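Local coordinates for protein putative glucoamylase (Bacteroides fragilis NCTC 9343, PDB 3EU8) that is a putative glucoamylase that probably hydrolyses glycosidic bonds, with its catalytic activity and natural substrate still unestablished, at residues P308-L313 / M356-E361. Sequence-based numbering, arbitrary orientation.
Sequences PDCWGL and MHHLYE. With EDO (1,2-ethanediol), chain O; EDO (1,2-ethanediol), chain P.
The backbone carbonyl O of Asp-309 meets the side chain of His-358, lying 3.2 Å from His-358 CD2 and nearly as close to CB and CG, a close van der Waals approach of the carbonyl O to carbon atoms of the ring and its stem. At the other end of the residue's backbone, Asp-309 N donates a fairly straight hydrogen bond of 3.0 Å (156°) to O2 of an ethanediol molecule, probably a remnant of the crystallisation liquor. His-358 carries CG anti to its backbone N (chi1 178°), which sends the imidazole out from the helix toward the loop. There Asp-309 CB sits over one face of the ring, in a CH-pi contact 4.2 Å from the centroid and 26° off the normal. The carboxylate does not pair with the imidazole: Asp-309 OD2 stays 4.9 Å from His-358 ND1, near enough that the acid could modestly favour a protonated histidine. Cys-310 approaches the same ring obliquely, its CB 3.8 Å from His-358 CD2, while its SG touches Leu-359 CD2 at 4.3 Å. The Asp-309/His-358 pair is partly exposed, whereas Cys-310 and Leu-359 are buried. The contact joins the loop between helix 281-298 and strand 317-318 to helix 349-361. Trp-311 packs between these two helices, and the helix bearing His-358 rests on helix 18-34 through Met-356 and His-357.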
ATOM      1  N   PRO A 308       9.185  21.043  -9.678  1.00 24.19           N
ATOM      2  CA  PRO A 308       9.383  19.817 -10.468  1.00 24.98           C
ATOM      3  C   PRO A 308      10.216  18.745  -9.764  1.00 25.65           C
ATOM      4  O   PRO A 308      10.052  17.567 -10.027  1.00 27.76           O
ATOM      5  CB  PRO A 308      10.102  20.328 -11.733  1.00 25.36           C
ATOM      6  CG  PRO A 308       9.713  21.767 -11.835  1.00 24.02           C
ATOM      7  CD  PRO A 308       9.669  22.241 -10.396  1.00 26.26           C
ATOM      8  N   ASP A 309      11.113  19.161  -8.886  1.00 25.29           N
ATOM      9  CA  ASP A 309      12.000  18.246  -8.187  1.00 26.57           C
ATOM     10  C   ASP A 309      11.494  17.920  -6.796  1.00 24.44           C
ATOM     11  O   ASP A 309      12.155  17.207  -6.062  1.00 22.11           O
ATOM     12  CB  ASP A 309      13.405  18.863  -8.086  1.00 28.15           C
ATOM     13  CG  ASP A 309      13.998  19.150  -9.463  1.00 34.53           C
ATOM     14  OD1 ASP A 309      13.692  18.380 -10.412  1.00 44.02           O
ATOM     15  OD2 ASP A 309      14.725  20.148  -9.606  1.00 39.56           O
ATOM     16  N   CYS A 310      10.338  18.470  -6.429  1.00 22.54           N
ATOM     17  CA  CYS A 310       9.813  18.275  -5.086  1.00 21.77           C
ATOM     18  C   CYS A 310       8.299  18.414  -5.085  1.00 20.96           C
ATOM     19  O   CYS A 310       7.789  19.521  -5.047  1.00 19.17           O
ATOM     20  CB  CYS A 310      10.446  19.269  -4.109  1.00 20.67           C
ATOM     21  SG  CYS A 310      10.182  18.802  -2.422  1.00 21.93           S
ATOM     22  N   TRP A 311       7.616  17.268  -5.188  1.00 19.89           N
ATOM     23  CA  TRP A 311       6.180  17.185  -5.251  1.00 21.21           C
ATOM     24  C   TRP A 311       5.775  15.856  -4.642  1.00 21.04           C
ATOM     25  O   TRP A 311       6.617  14.979  -4.375  1.00 19.12           O
ATOM     26  CB  TRP A 311       5.632  17.303  -6.716  1.00 21.03           C
ATOM     27  CG  TRP A 311       6.229  16.320  -7.711  1.00 18.52           C
ATOM     28  CD1 TRP A 311       7.348  16.520  -8.459  1.00 20.54           C
ATOM     29  CD2 TRP A 311       5.735  15.001  -8.073  1.00 20.20           C
ATOM     30  NE1 TRP A 311       7.618  15.415  -9.220  1.00 20.65           N
ATOM     31  CE2 TRP A 311       6.658  14.460  -8.998  1.00 18.92           C
ATOM     32  CE3 TRP A 311       4.642  14.205  -7.657  1.00 18.18           C
ATOM     33  CZ2 TRP A 311       6.499  13.173  -9.560  1.00 14.15           C
ATOM     34  CZ3 TRP A 311       4.493  12.933  -8.195  1.00 16.91           C
ATOM     35  CH2 TRP A 311       5.412  12.430  -9.156  1.00 20.58           C
ATOM     36  N   GLY A 312       4.482  15.724  -4.394  1.00 21.79           N
ATOM     37  CA  GLY A 312       3.920  14.470  -3.906  1.00 21.65           C
ATOM     38  C   GLY A 312       3.114  14.674  -2.656  1.00 21.45           C
ATOM     39  O   GLY A 312       3.656  14.692  -1.560  1.00 20.58           O
ATOM     40  N   LEU A 313       1.795  14.790  -2.834  1.00 23.63           N
ATOM     41  CA  LEU A 313       0.866  14.980  -1.738  1.00 22.59           C
ATOM     42  C   LEU A 313      -0.014  13.735  -1.538  1.00 21.63           C
ATOM     43  O   LEU A 313      -0.669  13.238  -2.457  1.00 20.28           O
ATOM     44  CB  LEU A 313       0.005  16.227  -1.975  1.00 21.31           C
ATOM     45  CG  LEU A 313       0.751  17.553  -2.216  1.00 20.62           C
ATOM     46  CD1 LEU A 313      -0.239  18.665  -2.659  1.00 15.16           C
ATOM     47  CD2 LEU A 313       1.591  17.985  -1.034  1.00 20.99           C
HETATM   48  N   MSE A 356      13.431  11.789  -6.035  1.00 22.57           N
HETATM   49  CA  MSE A 356      14.242  10.899  -5.185  1.00 21.56           C
HETATM   50  C   MSE A 356      15.684  11.436  -4.978  1.00 21.41           C
HETATM   51  O   MSE A 356      16.197  11.422  -3.862  1.00 21.89           O
HETATM   52  CB  MSE A 356      14.242   9.477  -5.768  1.00 20.36           C
HETATM   53  CG  MSE A 356      14.801   8.391  -4.795  1.00 21.36           C
HETATM   54 SE   MSE A 356      15.002   6.609  -5.581  0.75 15.76          SE
HETATM   55  CE  MSE A 356      13.066   6.281  -5.998  1.00 21.96           C
ATOM     56  N   HIS A 357      16.328  11.885  -6.049  1.00 21.57           N
ATOM     57  CA  HIS A 357      17.649  12.521  -5.973  1.00 21.00           C
ATOM     58  C   HIS A 357      17.606  13.800  -5.114  1.00 21.21           C
ATOM     59  O   HIS A 357      18.435  13.993  -4.233  1.00 20.51           O
ATOM     60  CB  HIS A 357      18.159  12.862  -7.384  1.00 23.78           C
ATOM     61  CG  HIS A 357      18.749  11.704  -8.119  1.00 22.36           C
ATOM     62  ND1 HIS A 357      20.046  11.271  -7.906  1.00 21.78           N
ATOM     63  CD2 HIS A 357      18.233  10.903  -9.083  1.00 19.66           C
ATOM     64  CE1 HIS A 357      20.296  10.244  -8.705  1.00 21.21           C
ATOM     65  NE2 HIS A 357      19.211   9.991  -9.416  1.00 25.55           N
ATOM     66  N   HIS A 358      16.603  14.640  -5.348  1.00 21.55           N
ATOM     67  CA  HIS A 358      16.457  15.911  -4.645  1.00 20.75           C
ATOM     68  C   HIS A 358      16.206  15.732  -3.136  1.00 21.53           C
ATOM     69  O   HIS A 358      16.784  16.431  -2.291  1.00 20.32           O
ATOM     70  CB  HIS A 358      15.353  16.748  -5.326  1.00 20.56           C
ATOM     71  CG  HIS A 358      15.067  18.065  -4.654  1.00 24.40           C
ATOM     72  ND1 HIS A 358      15.795  19.211  -4.894  1.00 26.45           N
ATOM     73  CD2 HIS A 358      14.106  18.415  -3.768  1.00 25.89           C
ATOM     74  CE1 HIS A 358      15.323  20.196  -4.150  1.00 27.90           C
ATOM     75  NE2 HIS A 358      14.294  19.739  -3.460  1.00 26.24           N
ATOM     76  N   LEU A 359      15.383  14.765  -2.783  1.00 21.52           N
ATOM     77  CA  LEU A 359      15.147  14.443  -1.398  1.00 20.83           C
ATOM     78  C   LEU A 359      16.404  13.877  -0.741  1.00 22.72           C
ATOM     79  O   LEU A 359      16.757  14.290   0.367  1.00 24.11           O
ATOM     80  CB  LEU A 359      13.978  13.464  -1.278  1.00 22.32           C
ATOM     81  CG  LEU A 359      12.579  13.986  -1.665  1.00 25.18           C
ATOM     82  CD1 LEU A 359      11.627  12.824  -1.404  1.00 20.85           C
ATOM     83  CD2 LEU A 359      12.172  15.302  -0.952  1.00 19.77           C
ATOM     84  N   TYR A 360      17.099  12.962  -1.415  1.00 22.25           N
ATOM     85  CA  TYR A 360      18.371  12.417  -0.910  1.00 23.39           C
ATOM     86  C   TYR A 360      19.418  13.559  -0.630  1.00 24.59           C
ATOM     87  O   TYR A 360      20.148  13.535   0.375  1.00 24.60           O
ATOM     88  CB  TYR A 360      18.920  11.388  -1.917  1.00 23.13           C
ATOM     89  CG  TYR A 360      20.203  10.689  -1.506  1.00 21.99           C
ATOM     90  CD1 TYR A 360      21.446  11.265  -1.750  1.00 20.62           C
ATOM     91  CD2 TYR A 360      20.172   9.434  -0.907  1.00 23.67           C
ATOM     92  CE1 TYR A 360      22.629  10.631  -1.366  1.00 24.75           C
ATOM     93  CE2 TYR A 360      21.358   8.774  -0.528  1.00 21.52           C
ATOM     94  CZ  TYR A 360      22.572   9.373  -0.756  1.00 24.84           C
ATOM     95  OH  TYR A 360      23.730   8.711  -0.390  1.00 28.83           O
ATOM     96  N   GLU A 361      19.460  14.545  -1.513  1.00 25.39           N
ATOM     97  CA  GLU A 361      20.356  15.676  -1.364  1.00 26.80           C
ATOM     98  C   GLU A 361      20.001  16.614  -0.207  1.00 26.92           C
ATOM     99  O   GLU A 361      20.858  17.369   0.237  1.00 27.84           O
ATOM    100  CB  GLU A 361      20.404  16.474  -2.677  1.00 30.09           C
ATOM    101  CG  GLU A 361      21.234  15.776  -3.772  1.00 38.32           C
ATOM    102  CD  GLU A 361      20.803  16.151  -5.191  1.00 49.17           C
ATOM    103  OE1 GLU A 361      20.332  17.299  -5.396  1.00 54.62           O
ATOM    104  OE2 GLU A 361      20.928  15.293  -6.094  1.00 52.42           O
TER
HETATM  105  C1  EDO O 456      23.079  12.794  -5.057  1.00 44.73           C
HETATM  106  O1  EDO O 456      24.116  11.822  -4.989  1.00 42.48           O
HETATM  107  C2  EDO O 456      22.021  12.260  -5.998  1.00 43.32           C
HETATM  108  O2  EDO O 456      20.899  11.832  -5.246  1.00 47.73           O
HETATM  109  C1  EDO P 457      12.442  23.479  -6.042  1.00 39.06           C
HETATM  110  O1  EDO P 457      13.747  23.562  -5.462  1.00 51.07           O
HETATM  111  C2  EDO P 457      12.111  22.013  -6.255  1.00 38.31           C
HETATM  112  O2  EDO P 457      11.585  21.812  -7.565  1.00 32.91           O